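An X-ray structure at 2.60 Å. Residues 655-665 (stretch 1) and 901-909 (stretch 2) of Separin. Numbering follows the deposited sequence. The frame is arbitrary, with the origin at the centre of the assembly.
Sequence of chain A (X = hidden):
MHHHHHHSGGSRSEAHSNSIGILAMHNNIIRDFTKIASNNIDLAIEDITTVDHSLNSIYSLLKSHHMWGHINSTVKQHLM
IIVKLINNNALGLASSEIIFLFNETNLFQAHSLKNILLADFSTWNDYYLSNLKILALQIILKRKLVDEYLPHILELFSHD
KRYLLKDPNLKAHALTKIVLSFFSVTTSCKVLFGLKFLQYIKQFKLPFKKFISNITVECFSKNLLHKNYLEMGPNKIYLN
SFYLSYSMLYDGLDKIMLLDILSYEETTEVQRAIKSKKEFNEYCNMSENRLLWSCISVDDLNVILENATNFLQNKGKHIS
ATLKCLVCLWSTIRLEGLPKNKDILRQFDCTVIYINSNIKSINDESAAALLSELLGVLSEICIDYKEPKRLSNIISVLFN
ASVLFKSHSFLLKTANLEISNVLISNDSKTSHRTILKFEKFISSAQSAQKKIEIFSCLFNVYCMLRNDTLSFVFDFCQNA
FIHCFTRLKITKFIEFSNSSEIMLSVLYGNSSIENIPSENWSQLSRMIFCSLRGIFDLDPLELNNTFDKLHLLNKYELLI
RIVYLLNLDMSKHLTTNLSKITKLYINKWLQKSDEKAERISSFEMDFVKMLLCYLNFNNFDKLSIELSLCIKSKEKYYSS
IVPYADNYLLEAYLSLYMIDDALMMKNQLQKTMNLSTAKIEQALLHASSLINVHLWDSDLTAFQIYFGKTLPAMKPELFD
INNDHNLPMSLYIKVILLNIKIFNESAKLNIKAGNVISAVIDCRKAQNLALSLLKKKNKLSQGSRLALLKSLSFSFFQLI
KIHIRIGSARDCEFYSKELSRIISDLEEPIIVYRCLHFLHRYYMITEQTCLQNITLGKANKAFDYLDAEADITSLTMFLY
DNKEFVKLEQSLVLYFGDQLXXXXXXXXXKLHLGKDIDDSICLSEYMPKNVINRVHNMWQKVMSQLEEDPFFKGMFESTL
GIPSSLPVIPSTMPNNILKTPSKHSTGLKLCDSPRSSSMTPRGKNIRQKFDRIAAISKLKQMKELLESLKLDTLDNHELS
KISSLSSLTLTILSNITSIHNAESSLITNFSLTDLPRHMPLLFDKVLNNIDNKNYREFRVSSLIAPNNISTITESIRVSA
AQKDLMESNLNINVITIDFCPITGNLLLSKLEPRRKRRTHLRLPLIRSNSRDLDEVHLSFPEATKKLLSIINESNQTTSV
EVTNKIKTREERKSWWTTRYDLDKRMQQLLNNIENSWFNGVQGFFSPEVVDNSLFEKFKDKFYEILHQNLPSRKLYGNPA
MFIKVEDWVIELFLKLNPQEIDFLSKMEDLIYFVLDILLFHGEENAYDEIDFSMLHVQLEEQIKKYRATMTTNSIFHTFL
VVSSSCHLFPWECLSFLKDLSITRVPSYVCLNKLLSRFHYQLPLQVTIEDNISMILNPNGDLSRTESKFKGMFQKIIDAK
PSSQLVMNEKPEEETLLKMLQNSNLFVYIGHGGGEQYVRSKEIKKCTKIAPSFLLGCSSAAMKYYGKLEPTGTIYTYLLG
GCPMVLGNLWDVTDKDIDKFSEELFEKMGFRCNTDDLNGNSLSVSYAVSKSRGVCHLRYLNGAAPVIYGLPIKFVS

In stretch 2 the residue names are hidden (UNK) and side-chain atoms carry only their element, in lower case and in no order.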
ATOM      1  N   SER A 655       2.570   5.015 -13.650  1.00 60.19           N
ATOM      2  CA  SER A 655       1.164   5.359 -13.494  1.00 57.66           C
ATOM      3  C   SER A 655       0.618   6.067 -14.745  1.00 55.07           C
ATOM      4  O   SER A 655      -0.568   5.963 -15.066  1.00 55.71           O
ATOM      5  CB  SER A 655       0.957   6.220 -12.257  1.00 55.65           C
ATOM      6  OG  SER A 655      -0.416   6.418 -11.971  1.00 56.97           O
ATOM      7  N   LEU A 656       1.481   6.764 -15.473  1.00 53.02           N
ATOM      8  CA  LEU A 656       1.025   7.440 -16.681  1.00 60.01           C
ATOM      9  C   LEU A 656       1.281   6.595 -17.944  1.00 62.44           C
ATOM     10  O   LEU A 656       1.185   7.092 -19.079  1.00 56.82           O
ATOM     11  CB  LEU A 656       1.678   8.816 -16.797  1.00 47.76           C
ATOM     12  CG  LEU A 656       1.020   9.791 -15.829  1.00 53.58           C
ATOM     13  CD1 LEU A 656       1.598  11.186 -15.946  1.00 53.22           C
ATOM     14  CD2 LEU A 656      -0.484   9.818 -15.992  1.00 47.15           C
ATOM     15  N   TYR A 657       1.571   5.311 -17.721  1.00 59.13           N
ATOM     16  CA  TYR A 657       1.913   4.342 -18.777  1.00 60.82           C
ATOM     17  C   TYR A 657       2.962   4.899 -19.747  1.00 60.13           C
ATOM     18  O   TYR A 657       2.926   4.656 -20.949  1.00 63.10           O
ATOM     19  CB  TYR A 657       0.647   3.867 -19.524  1.00 59.62           C
ATOM     20  CG  TYR A 657      -0.183   2.895 -18.696  1.00 57.23           C
ATOM     21  CD1 TYR A 657      -1.152   3.354 -17.807  1.00 54.80           C
ATOM     22  CD2 TYR A 657       0.023   1.526 -18.785  1.00 55.79           C
ATOM     23  CE1 TYR A 657      -1.892   2.482 -17.057  1.00 51.67           C
ATOM     24  CE2 TYR A 657      -0.718   0.645 -18.036  1.00 58.65           C
ATOM     25  CZ  TYR A 657      -1.670   1.124 -17.169  1.00 57.39           C
ATOM     26  OH  TYR A 657      -2.403   0.232 -16.404  1.00 62.54           O
ATOM     27  N   MET A 658       3.917   5.636 -19.197  1.00 62.07           N
ATOM     28  CA  MET A 658       5.057   6.066 -19.977  1.00 65.10           C
ATOM     29  C   MET A 658       6.125   4.990 -19.877  1.00 65.41           C
ATOM     30  O   MET A 658       7.137   5.157 -19.212  1.00 64.18           O
ATOM     31  CB  MET A 658       5.568   7.414 -19.498  1.00 58.71           C
ATOM     32  CG  MET A 658       4.502   8.489 -19.373  1.00 61.19           C
ATOM     33  SD  MET A 658       5.286  10.074 -19.013  1.00 68.85           S
ATOM     34  CE  MET A 658       3.886  11.063 -18.550  1.00 62.41           C
ATOM     35  N   ILE A 659       5.884   3.871 -20.545  1.00 65.65           N
ATOM     36  CA  ILE A 659       6.731   2.708 -20.356  1.00 67.17           C
ATOM     37  C   ILE A 659       8.143   2.999 -20.862  1.00 66.14           C
ATOM     38  O   ILE A 659       9.122   2.539 -20.274  1.00 65.87           O
ATOM     39  CB  ILE A 659       6.140   1.452 -21.043  1.00 62.42           C
ATOM     40  CG1 ILE A 659       5.120   0.769 -20.140  1.00 56.54           C
ATOM     41  CG2 ILE A 659       7.197   0.419 -21.265  1.00 63.33           C
ATOM     42  CD1 ILE A 659       3.907   1.579 -19.844  1.00 64.62           C
ATOM     43  N   ASP A 660       8.242   3.782 -21.934  1.00 67.87           N
ATOM     44  CA  ASP A 660       9.542   4.213 -22.449  1.00 72.72           C
ATOM     45  C   ASP A 660      10.447   4.753 -21.336  1.00 76.68           C
ATOM     46  O   ASP A 660      11.543   4.233 -21.101  1.00 74.75           O
ATOM     47  CB  ASP A 660       9.376   5.287 -23.534  1.00 79.20           C
ATOM     48  CG  ASP A 660       9.199   4.697 -24.951  1.00 83.44           C
ATOM     49  OD1 ASP A 660       9.413   3.472 -25.153  1.00 71.07           O
ATOM     50  OD2 ASP A 660       8.861   5.485 -25.871  1.00 74.71           O
ATOM     51  N   ASP A 661       9.982   5.786 -20.643  1.00 74.96           N
ATOM     52  CA  ASP A 661      10.822   6.441 -19.647  1.00 70.16           C
ATOM     53  C   ASP A 661      11.020   5.588 -18.412  1.00 66.72           C
ATOM     54  O   ASP A 661      12.070   5.634 -17.790  1.00 71.46           O
ATOM     55  CB  ASP A 661      10.234   7.791 -19.257  1.00 69.33           C
ATOM     56  CG  ASP A 661      10.127   8.725 -20.432  1.00 73.00           C
ATOM     57  OD1 ASP A 661      11.183   9.082 -21.007  1.00 82.61           O
ATOM     58  OD2 ASP A 661       8.987   9.087 -20.790  1.00 75.49           O
ATOM     59  N   ALA A 662      10.006   4.814 -18.064  1.00 60.88           N
ATOM     60  CA  ALA A 662      10.121   3.876 -16.965  1.00 65.05           C
ATOM     61  C   ALA A 662      11.254   2.870 -17.180  1.00 69.54           C
ATOM     62  O   ALA A 662      11.958   2.508 -16.246  1.00 75.67           O
ATOM     63  CB  ALA A 662       8.814   3.153 -16.758  1.00 56.98           C
ATOM     64  N   LEU A 663      11.452   2.424 -18.410  1.00 76.33           N
ATOM     65  CA  LEU A 663      12.455   1.397 -18.644  1.00 74.21           C
ATOM     66  C   LEU A 663      13.860   1.999 -18.597  1.00 78.74           C
ATOM     67  O   LEU A 663      14.794   1.350 -18.111  1.00 78.24           O
ATOM     68  CB  LEU A 663      12.184   0.684 -19.970  1.00 73.50           C
ATOM     69  CG  LEU A 663      10.882  -0.140 -20.022  1.00 69.63           C
ATOM     70  CD1 LEU A 663      10.587  -0.657 -21.428  1.00 62.98           C
ATOM     71  CD2 LEU A 663      10.911  -1.294 -19.020  1.00 71.31           C
ATOM     72  N   MET A 664      14.007   3.237 -19.073  1.00 79.57           N
ATOM     73  CA  MET A 664      15.277   3.959 -18.968  1.00 77.33           C
ATOM     74  C   MET A 664      15.618   4.075 -17.502  1.00 78.74           C
ATOM     75  O   MET A 664      16.750   3.835 -17.077  1.00 88.01           O
ATOM     76  CB  MET A 664      15.194   5.348 -19.614  1.00 78.18           C
ATOM     77  CG  MET A 664      15.026   5.320 -21.142  1.00 85.68           C
ATOM     78  SD  MET A 664      14.607   6.916 -21.913  1.00112.15           S
ATOM     79  CE  MET A 664      15.892   8.001 -21.248  1.00 91.39           C
ATOM     80  N   MET A 665      14.601   4.433 -16.736  1.00 78.54           N
ATOM     81  CA  MET A 665      14.683   4.504 -15.286  1.00 81.78           C
ATOM     82  C   MET A 665      15.127   3.169 -14.689  1.00 82.33           C
ATOM     83  O   MET A 665      16.075   3.134 -13.912  1.00 85.81           O
ATOM     84  CB  MET A 665      13.324   4.918 -14.716  1.00 80.56           C
ATOM     85  CG  MET A 665      13.348   5.765 -13.463  1.00 78.76           C
ATOM     86  SD  MET A 665      14.090   7.381 -13.725  1.00 98.06           S
ATOM     87  CE  MET A 665      13.510   7.808 -15.364  1.00 81.17           C
ATOM     88  N   UNK A 901       3.181  11.370 -26.926  1.00 69.52           N
ATOM     89  CA  UNK A 901       3.849  10.402 -27.765  1.00 65.91           C
ATOM     90  C   UNK A 901       4.660   9.403 -26.936  1.00 68.77           C
ATOM     91  O   UNK A 901       5.232   8.460 -27.482  1.00 77.70           O
ATOM     92  c   UNK A 901       5.414  10.360 -29.852  1.00 91.36           C
ATOM     93  o   UNK A 901       3.541   9.272 -30.881  1.00 97.40           O
ATOM     94  c   UNK A 901       4.752  11.162 -28.752  1.00 80.74           C
ATOM     95  c   UNK A 901       4.485  10.102 -31.031  1.00 99.26           C
ATOM     96  o   UNK A 901       4.711  10.723 -32.109  1.00 95.80           O
ATOM     97  N   UNK A 902       4.724   9.601 -25.620  1.00 67.62           N
ATOM     98  CA  UNK A 902       5.555   8.726 -24.778  1.00 69.80           C
ATOM     99  C   UNK A 902       4.731   7.969 -23.732  1.00 67.85           C
ATOM    100  O   UNK A 902       5.288   7.268 -22.882  1.00 68.00           O
ATOM    101  c   UNK A 902      10.598   9.557 -24.433  1.00 88.87           C
ATOM    102  c   UNK A 902       8.074   9.280 -24.712  1.00 80.96           C
ATOM    103  n   UNK A 902      11.729   9.971 -23.536  1.00 82.00           N
ATOM    104  c   UNK A 902       9.201  10.004 -23.950  1.00 80.95           C
ATOM    105  c   UNK A 902       6.677   9.526 -24.098  1.00 74.12           C
ATOM    106  N   UNK A 903       3.409   8.107 -23.837  1.00 64.31           N
ATOM    107  CA  UNK A 903       2.446   7.391 -23.016  1.00 60.50           C
ATOM    108  C   UNK A 903       1.505   6.480 -23.844  1.00 66.91           C
ATOM    109  O   UNK A 903       0.907   6.896 -24.849  1.00 61.32           O
ATOM    110  c   UNK A 903       1.061   9.473 -23.084  1.00 54.12           C
ATOM    111  c   UNK A 903       1.601   8.376 -22.202  1.00 61.98           C
ATOM    112  o   UNK A 903       0.505   7.687 -21.599  1.00 60.60           O
ATOM    113  N   UNK A 904       1.378   5.233 -23.402  1.00 65.59           N
ATOM    114  CA  UNK A 904       0.421   4.291 -23.966  1.00 63.48           C
ATOM    115  C   UNK A 904      -0.976   4.531 -23.418  1.00 63.78           C
ATOM    116  O   UNK A 904      -1.914   3.842 -23.796  1.00 65.52           O
ATOM    117  c   UNK A 904      -1.516  -0.148 -25.583  1.00 67.41           C
ATOM    118  c   UNK A 904      -0.693   0.671 -26.333  1.00 67.45           C
ATOM    119  c   UNK A 904      -1.572   0.006 -24.208  1.00 66.12           C
ATOM    120  c   UNK A 904       0.067   1.641 -25.712  1.00 63.48           C
ATOM    121  c   UNK A 904      -0.807   0.985 -23.597  1.00 65.46           C
ATOM    122  c   UNK A 904       0.856   2.855 -23.668  1.00 59.23           C
ATOM    123  c   UNK A 904       0.020   1.808 -24.341  1.00 61.06           C
ATOM    124  N   UNK A 905      -1.117   5.502 -22.523  1.00 63.07           N
ATOM    125  CA  UNK A 905      -2.383   5.688 -21.826  1.00 64.30           C
ATOM    126  C   UNK A 905      -3.562   6.060 -22.757  1.00 61.70           C
ATOM    127  O   UNK A 905      -4.655   5.547 -22.580  1.00 63.54           O
ATOM    128  c   UNK A 905      -3.819   5.488 -19.280  1.00 57.09           C
ATOM    129  c   UNK A 905      -3.374   6.854 -19.716  1.00 61.05           C
ATOM    130  c   UNK A 905      -2.926   7.651 -18.518  1.00 57.75           C
ATOM    131  c   UNK A 905      -2.225   6.727 -20.712  1.00 62.07           C
ATOM    132  N   UNK A 906      -3.365   6.943 -23.750  1.00 62.17           N
ATOM    133  CA  UNK A 906      -4.567   7.149 -24.586  1.00 65.62           C
ATOM    134  C   UNK A 906      -4.934   5.954 -25.517  1.00 67.14           C
ATOM    135  O   UNK A 906      -6.104   5.785 -25.920  1.00 58.86           O
ATOM    136  c   UNK A 906      -2.345   7.986 -23.960  1.00 60.00           C
ATOM    137  c   UNK A 906      -2.748   8.597 -25.243  1.00 62.55           C
ATOM    138  c   UNK A 906      -4.218   8.401 -25.400  1.00 57.29           C
ATOM    139  N   UNK A 907      -3.932   5.134 -25.837  1.00 63.19           N
ATOM    140  CA  UNK A 907      -4.145   3.881 -26.551  1.00 62.84           C
ATOM    141  C   UNK A 907      -4.731   2.760 -25.702  1.00 62.88           C
ATOM    142  O   UNK A 907      -5.474   1.912 -26.206  1.00 62.91           O
ATOM    143  o   UNK A 907      -3.698   4.199 -29.231  1.00 64.64           O
ATOM    144  n   UNK A 907      -1.464   3.901 -29.087  1.00 63.57           N
ATOM    145  c   UNK A 907      -2.695   3.869 -28.582  1.00 63.99           C
ATOM    146  c   UNK A 907      -2.834   3.417 -27.160  1.00 62.89           C
ATOM    147  N   UNK A 908      -4.377   2.745 -24.418  1.00 66.16           N
ATOM    148  CA  UNK A 908      -4.961   1.802 -23.479  1.00 60.16           C
ATOM    149  C   UNK A 908      -6.448   2.079 -23.361  1.00 61.25           C
ATOM    150  O   UNK A 908      -7.266   1.152 -23.378  1.00 60.52           O
ATOM    151  c   UNK A 908      -4.278   1.900 -22.126  1.00 61.03           C
ATOM    152  c   UNK A 908      -4.585  -0.507 -21.638  1.00 65.47           C
ATOM    153  c   UNK A 908      -4.672   0.877 -21.068  1.00 61.57           C
ATOM    154  c   UNK A 908      -3.729   1.015 -19.917  1.00 61.15           C
ATOM    155  N   UNK A 909      -6.803   3.359 -23.281  1.00 60.46           N
ATOM    156  CA  UNK A 909      -8.210   3.738 -23.235  1.00 61.95           C
ATOM    157  C   UNK A 909      -8.943   3.428 -24.540  1.00 62.18           C
ATOM    158  O   UNK A 909     -10.160   3.210 -24.540  1.00 60.19           O
ATOM    159  n   UNK A 909      -7.887   5.834 -19.257  1.00 58.99           N
ATOM    160  c   UNK A 909      -9.964   4.999 -18.119  1.00 60.27           C
ATOM    161  c   UNK A 909      -7.468   5.898 -20.560  1.00 56.06           C
ATOM    162  c   UNK A 909      -9.135   5.273 -19.211  1.00 60.17           C
ATOM    163  c   UNK A 909     -11.178   4.415 -18.372  1.00 55.80           C
ATOM    164  c   UNK A 909     -11.575   4.100 -19.670  1.00 57.94           C
ATOM    165  c   UNK A 909      -9.508   4.967 -20.536  1.00 63.13           C
ATOM    166  c   UNK A 909     -10.749   4.366 -20.767  1.00 58.06           C
ATOM    167  c   UNK A 909      -8.433   5.387 -21.387  1.00 65.53           C
ATOM    168  c   UNK A 909      -8.360   5.220 -22.876  1.00 61.50           C
TER

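Position 901 carries three side-chain carbons, the last bearing two oxygens. This carboxylate at the end of a three-carbon chain is that of Glu-901; the CA-to-CB bond points away from stretch 1, and the side chain makes no contact with it.

At 902, four carbons run in a row to a terminal nitrogen, an unbranched chain that crosses to the helix of stretch 1. Its nitrogen lies 2.7 Å from OD1 of Asp-661, and the chain passes near Asp-660 on the way. This is Lys-902, its NZ in a salt bridge with that carboxylate.

Position 903 has one carbon carrying an oxygen and a second carbon. The oxygen lies 2.7 Å from the backbone O of Leu-656. A first carbon that bears both a hydroxyl and a methyl is that of Thr-903. Its hydroxyl OG1 donates to Leu-656 O.

At 904 a single carbon leads to a six-carbon ring without heteroatoms. The end of this side chain leads away from stretch 1, while its CB stays 4.3 Å from CB of Tyr-657, and the backbone N lies 3.0 Å from Tyr-657 O. The all-carbon ring is that of Phe-904. Its backbone does more than its side chain: Phe-904 N donates to Tyr-657 O with a nearly straight N-H...O angle of 167°.

Position 905 has four carbons forked at the second. One branch carbon lies 3.7 Å from CD1 of Tyr-657, and the other is 4.1 Å from CD2 of Leu-656. This is Leu-905. Its backbone N donates to OG1 of Thr-903 at 2.9 Å, a capping bond at the start of the helix.

At 906 three carbons close a ring onto the backbone nitrogen, which defines Pro-906; it is out of reach of stretch 1. Position 907 has two carbons, the second bearing one oxygen and one nitrogen. This is the amide of Asn-907, likewise out of reach.

Position 908 again has four carbons forked at the second, and its CA-to-CB bond points toward stretch 1. One branch carbon sits over one face of the Tyr-657 ring, 3.6 Å from the ring centroid. The residue is Leu-908, and its CD2 makes this CH-pi contact.

Fused five- and six-membered rings holding eight carbons and one nitrogen, none touching stretch 1, make 909 Trp-909.

The contact joins two loops that each lead into a helix. Thr-903 OG1 serves both sides, donating across the contact while accepting from Leu-905 N in its own stretch, and the neighbouring backbone bond to Tyr-657 O fixes the loops together. From there, the salt bridge secures Lys-902 to the helix of stretch 1, while Tyr-657 packs against the two leucines of the other helix.

Stretch 2 (901-909) EKTFLPNLW
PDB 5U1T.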